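Local coordinates for protein tyrosinase (Aspergillus oryzae, PDB 6JU8) that probably oxidises L-tyrosine and L-dopa to L-dopaquinone with molecular oxygen at a dinuclear copper centre, a step of melanin biosynthesis, at residues R23-D28 with L147-F152; L168-L173 with R260-L265; S302-D307 with W325-A330. The protein carries 1 engineered substitution. All coordinates share one frame; numbering follows the deposited sequence.

Contact 1: R23-D28 with L147-F152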
loop_
_atom_site.group_PDB
_atom_site.type_symbol
_atom_site.label_atom_id
_atom_site.label_comp_id
_atom_site.label_asym_id
_atom_site.label_seq_id
_atom_site.Cartn_x
_atom_site.Cartn_y
_atom_site.Cartn_z
ATOM N N ARG A 23 24.773 15.936 4.005
ATOM C CA ARG A 23 23.692 14.971 3.816
ATOM C C ARG A 23 22.764 15.100 5.028
ATOM O O ARG A 23 23.216 14.793 6.144
ATOM C CB ARG A 23 24.272 13.560 3.702
ATOM C CG ARG A 23 24.966 13.306 2.367
ATOM C CD ARG A 23 25.672 11.956 2.361
ATOM N NE ARG A 23 26.226 11.660 1.028
ATOM C CZ ARG A 23 26.792 10.496 0.730
ATOM N NH1 ARG A 23 26.882 9.549 1.663
ATOM N NH2 ARG A 23 27.277 10.272 -0.482
ATOM N N LYS A 24 21.528 15.516 4.779
ATOM C CA LYS A 24 20.574 15.800 5.843
ATOM C C LYS A 24 19.665 14.626 6.140
ATOM O O LYS A 24 19.463 13.734 5.306
ATOM C CB LYS A 24 19.711 17.004 5.417
ATOM C CG LYS A 24 20.541 18.271 5.264
ATOM C CD LYS A 24 19.677 19.439 4.780
ATOM C CE LYS A 24 20.376 20.767 4.987
ATOM N NZ LYS A 24 19.521 21.882 4.491
ATOM N N ASP A 25 19.079 14.619 7.337
ATOM C CA ASP A 25 18.042 13.648 7.694
ATOM C C ASP A 25 16.859 13.876 6.772
ATOM O O ASP A 25 16.366 14.990 6.623
ATOM C CB ASP A 25 17.679 13.861 9.158
ATOM C CG ASP A 25 16.561 12.994 9.687
ATOM O OD1 ASP A 25 15.511 12.858 9.025
ATOM O OD2 ASP A 25 16.736 12.478 10.816
ATOM N N ILE A 26 16.434 12.821 6.090
ATOM C CA ILE A 26 15.435 13.034 5.045
ATOM C C ILE A 26 14.108 13.541 5.583
ATOM O O ILE A 26 13.382 14.208 4.839
ATOM C CB ILE A 26 15.234 11.738 4.231
ATOM C CG1 ILE A 26 14.463 12.074 2.947
ATOM C CG2 ILE A 26 14.590 10.649 5.074
ATOM C CD1 ILE A 26 14.358 10.978 1.933
ATOM N N ASP A 27 13.749 13.237 6.831
ATOM C CA ASP A 27 12.504 13.801 7.377
ATOM C C ASP A 27 12.724 15.279 7.672
ATOM O O ASP A 27 11.855 16.113 7.365
ATOM C CB ASP A 27 12.055 13.038 8.612
ATOM C CG ASP A 27 11.235 11.812 8.304
ATOM O OD1 ASP A 27 10.958 11.485 7.126
ATOM O OD2 ASP A 27 10.855 11.133 9.286
ATOM N N ASP A 28 13.871 15.636 8.276
ATOM C CA ASP A 28 14.153 17.049 8.510
ATOM C C ASP A 28 14.121 17.805 7.188
ATOM O O ASP A 28 13.565 18.903 7.071
ATOM C CB ASP A 28 15.515 17.274 9.173
ATOM C CG ASP A 28 15.630 16.768 10.593
ATOM O OD1 ASP A 28 14.591 16.434 11.202
ATOM O OD2 ASP A 28 16.789 16.683 11.082
ATOM N N LEU A 147 22.710 13.605 -0.911
ATOM C CA LEU A 147 21.689 12.561 -0.737
ATOM C C LEU A 147 21.264 12.516 0.728
ATOM O O LEU A 147 22.093 12.303 1.612
ATOM C CB LEU A 147 22.282 11.198 -1.130
ATOM C CG LEU A 147 21.296 10.021 -1.039
ATOM C CD1 LEU A 147 20.231 10.119 -2.138
ATOM C CD2 LEU A 147 22.025 8.687 -1.102
ATOM N N PRO A 148 19.995 12.687 1.031
ATOM C CA PRO A 148 19.569 12.565 2.436
ATOM C C PRO A 148 19.696 11.152 2.983
ATOM O O PRO A 148 19.696 10.166 2.246
ATOM C CB PRO A 148 18.098 12.959 2.389
ATOM C CG PRO A 148 17.946 13.732 1.111
ATOM C CD PRO A 148 18.881 13.051 0.139
ATOM N N TYR A 149 19.788 11.070 4.320
ATOM C CA TYR A 149 19.844 9.770 4.992
ATOM C C TYR A 149 18.543 9.509 5.730
ATOM O O TYR A 149 17.894 10.433 6.243
ATOM C CB TYR A 149 21.071 9.643 5.917
ATOM C CG TYR A 149 21.055 10.562 7.115
ATOM C CD1 TYR A 149 20.469 10.161 8.314
ATOM C CD2 TYR A 149 21.640 11.821 7.043
ATOM C CE1 TYR A 149 20.452 10.993 9.423
ATOM C CE2 TYR A 149 21.623 12.677 8.145
ATOM C CZ TYR A 149 21.033 12.255 9.322
ATOM O OH TYR A 149 21.011 13.112 10.407
ATOM N N TRP A 150 18.191 8.217 5.811
ATOM C CA TRP A 150 17.083 7.808 6.679
ATOM C C TRP A 150 17.606 7.392 8.044
ATOM O O TRP A 150 18.308 6.384 8.176
ATOM C CB TRP A 150 16.325 6.646 6.042
ATOM C CG TRP A 150 15.322 6.017 6.970
ATOM C CD1 TRP A 150 14.448 6.654 7.798
ATOM C CD2 TRP A 150 15.119 4.603 7.128
ATOM N NE1 TRP A 150 13.709 5.714 8.483
ATOM C CE2 TRP A 150 14.100 4.457 8.097
ATOM C CE3 TRP A 150 15.709 3.463 6.573
ATOM C CZ2 TRP A 150 13.640 3.207 8.516
ATOM C CZ3 TRP A 150 15.256 2.220 6.993
ATOM C CH2 TRP A 150 14.237 2.105 7.957
ATOM N N ASP A 151 17.275 8.191 9.053
ATOM C CA ASP A 151 17.702 7.859 10.411
ATOM C C ASP A 151 16.750 6.831 11.010
ATOM O O ASP A 151 15.757 7.146 11.676
ATOM C CB ASP A 151 17.805 9.104 11.298
ATOM C CG ASP A 151 18.665 8.784 12.526
ATOM O OD1 ASP A 151 18.779 7.604 12.894
ATOM O OD2 ASP A 151 19.244 9.744 13.080
ATOM N N PHE A 152 17.057 5.563 10.739
ATOM C CA PHE A 152 16.198 4.460 11.183
ATOM C C PHE A 152 16.190 4.316 12.705
ATOM O O PHE A 152 15.342 3.584 13.243
ATOM C CB PHE A 152 16.551 3.139 10.485
ATOM C CG PHE A 152 17.993 2.705 10.619
ATOM C CD1 PHE A 152 18.513 2.327 11.852
ATOM C CD2 PHE A 152 18.843 2.692 9.516
ATOM C CE1 PHE A 152 19.851 1.933 11.959
ATOM C CE2 PHE A 152 20.165 2.272 9.590
ATOM C CZ PHE A 152 20.664 1.896 10.837
HETATM O O HOH W 1 19.011 12.291 12.180
HETATM O O HOH W 2 15.094 10.062 8.760
#
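A single beta bridge between Asp25 and Tyr149 ties the N-terminal approach to helix 26-34 to an irregular loop segment of the tyrosinase central domain, in which the Trp150 side chain lies about 10 Å from a bound copper ion. Two backbone bonds make it: Tyr149 N gives to Lys24 O (2.9 Å), and Ile26 N to Tyr149 O (2.8 Å). With chi1 at 67°, CG of Tyr149 sits between its own N and carbonyl carbon, and the ring folds back over the bridge. Asp25 CA lies over one face, 3.8 Å from the ring centroid in a CH-pi contact, while Arg23 O meets the ring edge in plane. Beside the bridge, Ile26 CB rests on Pro148 CB at 3.6 Å. Asp25 is also the N-cap of the helix: its OD1 accepts from Asp27 N (2.8 Å) and, weakly, from Asp28 N. The carboxylates of Asp25 and Asp151 are turned 47° apart, their OD2 atoms 4.3 Å from each other. One water donates to both OD2 atoms and accepts from Tyr149 OH; a second joins Asp25 OD1 to Asp151 N. Arg154 forms a salt bridge with Asp25, and Tyr456 hydrogen-bonds Asp151. Leu147 O, pressed against Arg23 CG, is buried without a polar partner. Two like charges this close probably repel, and the shared water together with Arg154 would be expected to ease that repulsion.

Contact 2: L168-L173 with R260-L265. With NO3 (nitrate ion), chain E.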
loop_
_atom_site.group_PDB
_atom_site.type_symbol
_atom_site.label_atom_id
_atom_site.label_comp_id
_atom_site.label_asym_id
_atom_site.label_seq_id
_atom_site.Cartn_x
_atom_site.Cartn_y
_atom_site.Cartn_z
ATOM N N LEU A 168 9.928 4.716 15.782
ATOM C CA LEU A 168 10.743 4.740 14.580
ATOM C C LEU A 168 9.833 4.590 13.374
ATOM O O LEU A 168 8.797 3.913 13.432
ATOM C CB LEU A 168 11.759 3.598 14.652
ATOM C CG LEU A 168 12.638 3.524 15.901
ATOM C CD1 LEU A 168 13.504 2.273 15.846
ATOM C CD2 LEU A 168 13.493 4.779 16.005
ATOM N N ARG A 169 10.181 5.228 12.267
ATOM C CA ARG A 169 9.301 5.192 11.106
ATOM C C ARG A 169 10.108 5.212 9.821
ATOM O O ARG A 169 11.164 5.865 9.748
ATOM C CB ARG A 169 8.382 6.420 11.047
ATOM C CG ARG A 169 7.405 6.535 12.226
ATOM C CD ARG A 169 6.502 7.741 11.961
ATOM N NE ARG A 169 5.733 8.109 13.154
ATOM C CZ ARG A 169 5.079 9.263 13.233
ATOM N NH1 ARG A 169 5.142 10.122 12.213
ATOM N NH2 ARG A 169 4.386 9.541 14.334
ATOM N N LEU A 170 9.562 4.580 8.776
ATOM C CA LEU A 170 10.070 4.917 7.437
ATOM C C LEU A 170 9.961 6.415 7.152
ATOM O O LEU A 170 9.095 7.109 7.679
ATOM C CB LEU A 170 9.277 4.188 6.349
ATOM C CG LEU A 170 9.284 2.669 6.367
ATOM C CD1 LEU A 170 8.650 2.074 5.109
ATOM C CD2 LEU A 170 10.654 2.079 6.588
ATOM N N PRO A 171 10.806 6.958 6.281
ATOM C CA PRO A 171 10.702 8.395 5.951
ATOM C C PRO A 171 9.303 8.783 5.486
ATOM O O PRO A 171 8.644 8.059 4.720
ATOM C CB PRO A 171 11.644 8.540 4.744
ATOM C CG PRO A 171 12.656 7.457 4.956
ATOM C CD PRO A 171 11.876 6.279 5.524
ATOM N N ILE A 172 8.908 9.988 5.894
ATOM C CA ILE A 172 7.658 10.568 5.387
ATOM C C ILE A 172 7.556 10.385 3.879
ATOM O O ILE A 172 6.564 9.880 3.333
ATOM C CB ILE A 172 7.557 12.061 5.743
ATOM C CG1 ILE A 172 7.556 12.326 7.260
ATOM C CG2 ILE A 172 6.329 12.672 5.107
ATOM C CD1 ILE A 172 7.914 13.752 7.641
ATOM N N LEU A 173 8.609 10.848 3.196
ATOM C CA LEU A 173 8.498 10.952 1.734
ATOM C C LEU A 173 8.421 9.570 1.118
ATOM O O LEU A 173 7.807 9.380 0.066
ATOM C CB LEU A 173 9.696 11.783 1.238
ATOM C CG LEU A 173 9.765 12.048 -0.254
ATOM C CD1 LEU A 173 8.518 12.768 -0.745
ATOM C CD2 LEU A 173 11.002 12.893 -0.580
ATOM N N ARG A 260 3.419 -2.062 8.053
ATOM C CA ARG A 260 3.993 -3.312 8.572
ATOM C C ARG A 260 5.488 -3.114 8.803
ATOM O O ARG A 260 6.060 -3.617 9.763
ATOM C CB ARG A 260 3.711 -4.464 7.604
ATOM C CG ARG A 260 3.944 -5.827 8.270
ATOM C CD ARG A 260 3.105 -6.891 7.555
ATOM N NE ARG A 260 1.721 -6.775 8.005
ATOM C CZ ARG A 260 0.815 -7.727 8.027
ATOM N NH1 ARG A 260 1.100 -8.932 7.555
ATOM N NH2 ARG A 260 -0.395 -7.480 8.522
ATOM N N ALA A 261 6.146 -2.352 7.918
ATOM C CA ALA A 261 7.565 -2.026 8.099
ATOM C C ALA A 261 7.758 -1.243 9.399
ATOM O O ALA A 261 8.633 -1.529 10.204
ATOM C CB ALA A 261 8.069 -1.195 6.940
ATOM N N ASN A 262 6.891 -0.263 9.662
ATOM C CA ASN A 262 7.019 0.499 10.894
ATOM C C ASN A 262 6.771 -0.380 12.119
ATOM O O ASN A 262 7.496 -0.272 13.128
ATOM C CB ASN A 262 6.050 1.677 10.929
ATOM C CG ASN A 262 6.450 2.815 10.022
ATOM O OD1 ASN A 262 7.508 2.773 9.394
ATOM N ND2 ASN A 262 5.606 3.834 9.944
ATOM N N LEU A 263 5.803 -1.294 12.042
ATOM C CA LEU A 263 5.591 -2.228 13.146
ATOM C C LEU A 263 6.867 -3.033 13.422
ATOM O O LEU A 263 7.282 -3.198 14.576
ATOM C CB LEU A 263 4.452 -3.198 12.795
ATOM C CG LEU A 263 4.092 -4.247 13.841
ATOM C CD1 LEU A 263 3.494 -3.603 15.092
ATOM C CD2 LEU A 263 3.089 -5.253 13.266
ATOM N N ALA A 264 7.494 -3.562 12.370
ATOM C CA ALA A 264 8.698 -4.362 12.519
ATOM C C ALA A 264 9.841 -3.543 13.109
ATOM O O ALA A 264 10.582 -4.041 13.946
ATOM C CB ALA A 264 9.129 -4.894 11.153
ATOM N N LEU A 265 10.030 -2.299 12.681
ATOM C CA LEU A 265 11.090 -1.455 13.225
ATOM C C LEU A 265 10.944 -1.323 14.732
ATOM O O LEU A 265 11.959 -1.369 15.436
ATOM C CB LEU A 265 11.098 -0.083 12.559
ATOM C CG LEU A 265 11.442 -0.012 11.081
ATOM C CD1 LEU A 265 11.105 1.398 10.591
ATOM C CD2 LEU A 265 12.904 -0.317 10.830
HETATM N N NO3 E . 0.160 -3.662 7.105
HETATM O O1 NO3 E . -0.491 -2.621 7.029
HETATM O O2 NO3 E . 0.748 -4.174 6.162
HETATM O O3 NO3 E . 0.151 -4.205 8.233
HETATM O O HOH W 3 6.385 6.216 8.229
#
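Asn262 reaches Leu170 because its CG stands anti to its carbonyl carbon (chi1 -74°) and its CG-OD1 bond almost eclipses CB-CA, which carries OD1 from the flank of helix 258-267 to the passing chain. There OD1 accepts from Leu170 N at 2.8 Å in a nearly straight bond, 171° at the hydrogen, with the donor tilted 28° from the amide carbonyl plane. The other end of the amide works through water: ND2 gives to a water 3.0 Å away, which in turn donates to Leu170 O. One side chain thus holds the N-H of Leu170 directly and its C=O through water. Apolar groups close in beside this grip. Leu170 CD1 packs on Ala261 CB at 3.8 Å, its CD2 meets Leu265 CD1 at 4.1 Å with the two side chains crossing at about a right angle, and Leu168 CB faces Leu265 CB at 4.3 Å. Arg169 passes ND2 of Asn262 with its CB and CG, then pairs with Glu167 and lies in cation-pi contact with Tyr246 of the second subunit. On the same helix, Arg260 NE donates to a nitrate, probably from the crystallisation liquor, that also binds Arg260 of the second subunit. A helix-borne asparagine here fastens the backbone of an irregular loop within the central di-copper domain, at the interface with the second subunit.

Contact 3: S302-D307 with W325-A330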
loop_
_atom_site.group_PDB
_atom_site.type_symbol
_atom_site.label_atom_id
_atom_site.label_comp_id
_atom_site.label_asym_id
_atom_site.label_seq_id
_atom_site.Cartn_x
_atom_site.Cartn_y
_atom_site.Cartn_z
ATOM N N SER A 302 32.810 -3.546 11.683
ATOM C CA SER A 302 32.419 -3.414 10.290
ATOM C C SER A 302 31.614 -4.574 9.720
ATOM O O SER A 302 30.914 -4.361 8.714
ATOM C CB SER A 302 33.676 -3.257 9.384
ATOM O OG SER A 302 34.509 -4.398 9.487
ATOM N N SER A 303 31.742 -5.784 10.263
ATOM C CA SER A 303 31.242 -6.935 9.496
ATOM C C SER A 303 30.812 -8.090 10.368
ATOM O O SER A 303 31.413 -8.363 11.421
ATOM C CB SER A 303 32.337 -7.423 8.526
ATOM O OG SER A 303 31.894 -8.490 7.707
ATOM N N THR A 304 29.850 -8.850 9.825
ATOM C CA THR A 304 29.498 -10.161 10.370
ATOM C C THR A 304 30.638 -11.154 10.249
ATOM O O THR A 304 30.616 -12.209 10.909
ATOM C CB THR A 304 28.242 -10.717 9.655
ATOM O OG1 THR A 304 28.433 -10.637 8.244
ATOM C CG2 THR A 304 27.023 -9.869 10.006
ATOM N N ARG A 305 31.683 -10.899 9.455
ATOM C CA ARG A 305 32.738 -11.901 9.295
ATOM C C ARG A 305 33.575 -12.080 10.551
ATOM O O ARG A 305 34.208 -13.131 10.733
ATOM C CB ARG A 305 33.644 -11.533 8.104
ATOM C CG ARG A 305 34.702 -12.607 7.856
ATOM C CD ARG A 305 35.582 -12.313 6.670
ATOM N NE ARG A 305 34.884 -12.395 5.393
ATOM C CZ ARG A 305 35.472 -12.658 4.235
ATOM N NH1 ARG A 305 34.717 -12.687 3.134
ATOM N NH2 ARG A 305 36.784 -12.903 4.165
ATOM N N TYR A 306 33.619 -11.046 11.405
ATOM C CA TYR A 306 34.610 -11.097 12.489
ATOM C C TYR A 306 34.362 -12.279 13.404
ATOM O O TYR A 306 35.295 -12.984 13.756
ATOM C CB TYR A 306 34.600 -9.803 13.303
ATOM C CG TYR A 306 35.828 -9.629 14.168
ATOM C CD1 TYR A 306 36.962 -9.007 13.665
ATOM C CD2 TYR A 306 35.853 -10.081 15.489
ATOM C CE1 TYR A 306 38.091 -8.828 14.437
ATOM C CE2 TYR A 306 36.980 -9.897 16.276
ATOM C CZ TYR A 306 38.090 -9.282 15.743
ATOM O OH TYR A 306 39.229 -9.079 16.487
ATOM N N ASP A 307 33.094 -12.484 13.773
ATOM C CA ASP A 307 32.811 -13.618 14.649
ATOM C C ASP A 307 31.617 -14.368 14.077
ATOM O O ASP A 307 30.478 -14.040 14.434
ATOM C CB ASP A 307 32.551 -13.160 16.078
ATOM C CG ASP A 307 32.593 -14.251 17.128
ATOM O OD1 ASP A 307 32.519 -15.454 16.798
ATOM O OD2 ASP A 307 32.702 -13.919 18.332
ATOM N N TRP A 325 26.405 -6.137 22.335
ATOM C CA TRP A 325 26.356 -5.162 21.239
ATOM C C TRP A 325 26.376 -5.950 19.930
ATOM O O TRP A 325 26.807 -7.102 19.897
ATOM C CB TRP A 325 27.497 -4.139 21.292
ATOM C CG TRP A 325 28.861 -4.755 21.174
ATOM C CD1 TRP A 325 29.635 -5.221 22.202
ATOM C CD2 TRP A 325 29.602 -4.984 19.971
ATOM N NE1 TRP A 325 30.815 -5.723 21.715
ATOM C CE2 TRP A 325 30.821 -5.595 20.353
ATOM C CE3 TRP A 325 29.384 -4.755 18.612
ATOM C CZ2 TRP A 325 31.810 -5.970 19.435
ATOM C CZ3 TRP A 325 30.364 -5.123 17.701
ATOM C CH2 TRP A 325 31.563 -5.723 18.118
ATOM N N MET A 326 25.948 -5.286 18.868
ATOM C CA MET A 326 25.845 -5.894 17.546
ATOM C C MET A 326 26.582 -5.035 16.524
ATOM O O MET A 326 26.466 -3.809 16.568
ATOM C CB MET A 326 24.364 -6.019 17.174
ATOM C CG MET A 326 24.101 -6.619 15.807
ATOM S SD MET A 326 22.341 -6.864 15.538
ATOM C CE MET A 326 21.967 -8.186 16.676
ATOM N N ASN A 327 27.340 -5.643 15.612
ATOM C CA ASN A 327 28.118 -4.881 14.635
ATOM C C ASN A 327 27.234 -4.155 13.612
ATOM O O ASN A 327 26.042 -4.423 13.450
ATOM C CB ASN A 327 29.122 -5.817 13.958
ATOM C CG ASN A 327 28.473 -6.841 13.068
ATOM O OD1 ASN A 327 28.020 -6.519 11.977
ATOM N ND2 ASN A 327 28.422 -8.099 13.514
ATOM N N LEU A 328 27.849 -3.217 12.885
ATOM C CA LEU A 328 27.150 -2.390 11.917
ATOM C C LEU A 328 26.421 -3.199 10.846
ATOM O O LEU A 328 25.259 -2.944 10.490
ATOM C CB LEU A 328 28.177 -1.499 11.198
ATOM C CG LEU A 328 27.624 -0.617 10.073
ATOM C CD1 LEU A 328 26.891 0.579 10.675
ATOM C CD2 LEU A 328 28.756 -0.166 9.160
ATOM N N GLU A 329 27.100 -4.218 10.302
ATOM C CA GLU A 329 26.511 -4.973 9.200
ATOM C C GLU A 329 25.307 -5.777 9.695
ATOM O O GLU A 329 24.288 -5.830 8.999
ATOM C CB GLU A 329 27.550 -5.909 8.587
ATOM C CG GLU A 329 27.053 -6.605 7.332
ATOM C CD GLU A 329 28.119 -7.408 6.615
ATOM O OE1 GLU A 329 29.226 -7.653 7.142
ATOM O OE2 GLU A 329 27.802 -7.843 5.490
ATOM N N ALA A 330 25.413 -6.378 10.872
ATOM C CA ALA A 330 24.312 -7.153 11.458
ATOM C C ALA A 330 23.106 -6.261 11.707
ATOM O O ALA A 330 21.955 -6.645 11.460
ATOM C CB ALA A 330 24.810 -7.823 12.744
HETATM O O HOH W 4 26.190 -10.286 6.724
#
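Glu329 OE1 is the tight point of this contact, taking two hydrogen bonds from the end of helix 298-302 and the chain just beyond it. Ser303 OG gives to it at 2.9 Å, nearly along the C-O axis, and Thr304 N gives at 3.0 Å from above the carboxylate plane. Glu329 can reach them because CG is anti to its backbone N (chi1 -173°) and the chain runs on extended. Ser303 OG plays a double part, also accepting from Arg305 N at 3.0 Å in an ST turn within the type I beta turn 303-306. Against this grip, Thr304 CG2 packs more loosely, 4.1 Å from Ala330 CB, its side chain crossing those of Asn327 and Glu329 at about a right angle. The Glu329 OE2 side is water-bridged: a water donates to Thr304 OG1 at 2.7 Å but only weakly to OE2, and Asn99 supplies firmer partners, its N to OE2 and its OD1 to Thr304 OG1. Asn327 sits with OD1 close to Ser303 C and accepts from Ala330 N at 2.8 Å, an N-cap bond at the start of helix 328-340. That helix carries His332 and His336, which bind one copper, and the Glu329 side chain lies about 4 Å from those of His98 and His332. Glu329 O also bonds His332 ND1, so this capped helix start is consistent with a second-shell role at the dinuclear copper site.

How the contacts relate
All three contacts are largely buried; the centre of contact 1 is nearest the chain centre, about 11 Å from it, against about 15 Å for contact 2 and about 18 Å for contact 3. Contacts 1 and 2 touch: Asp27 OD1 probably accepts from Ile172 N, and Trp150 NE1 probably gives to Arg169 O, while contact 3 stands apart from both. Helix 328-340 still connects them, beginning in contact 3 and packing on Trp150 and Leu170. Their chemistry differs accordingly: paired backbones and water-linked carboxylates in contact 1, an amide grip with leucine packing at the second subunit in contact 2, and a glutamate held by loop donors beside copper ligands in contact 3.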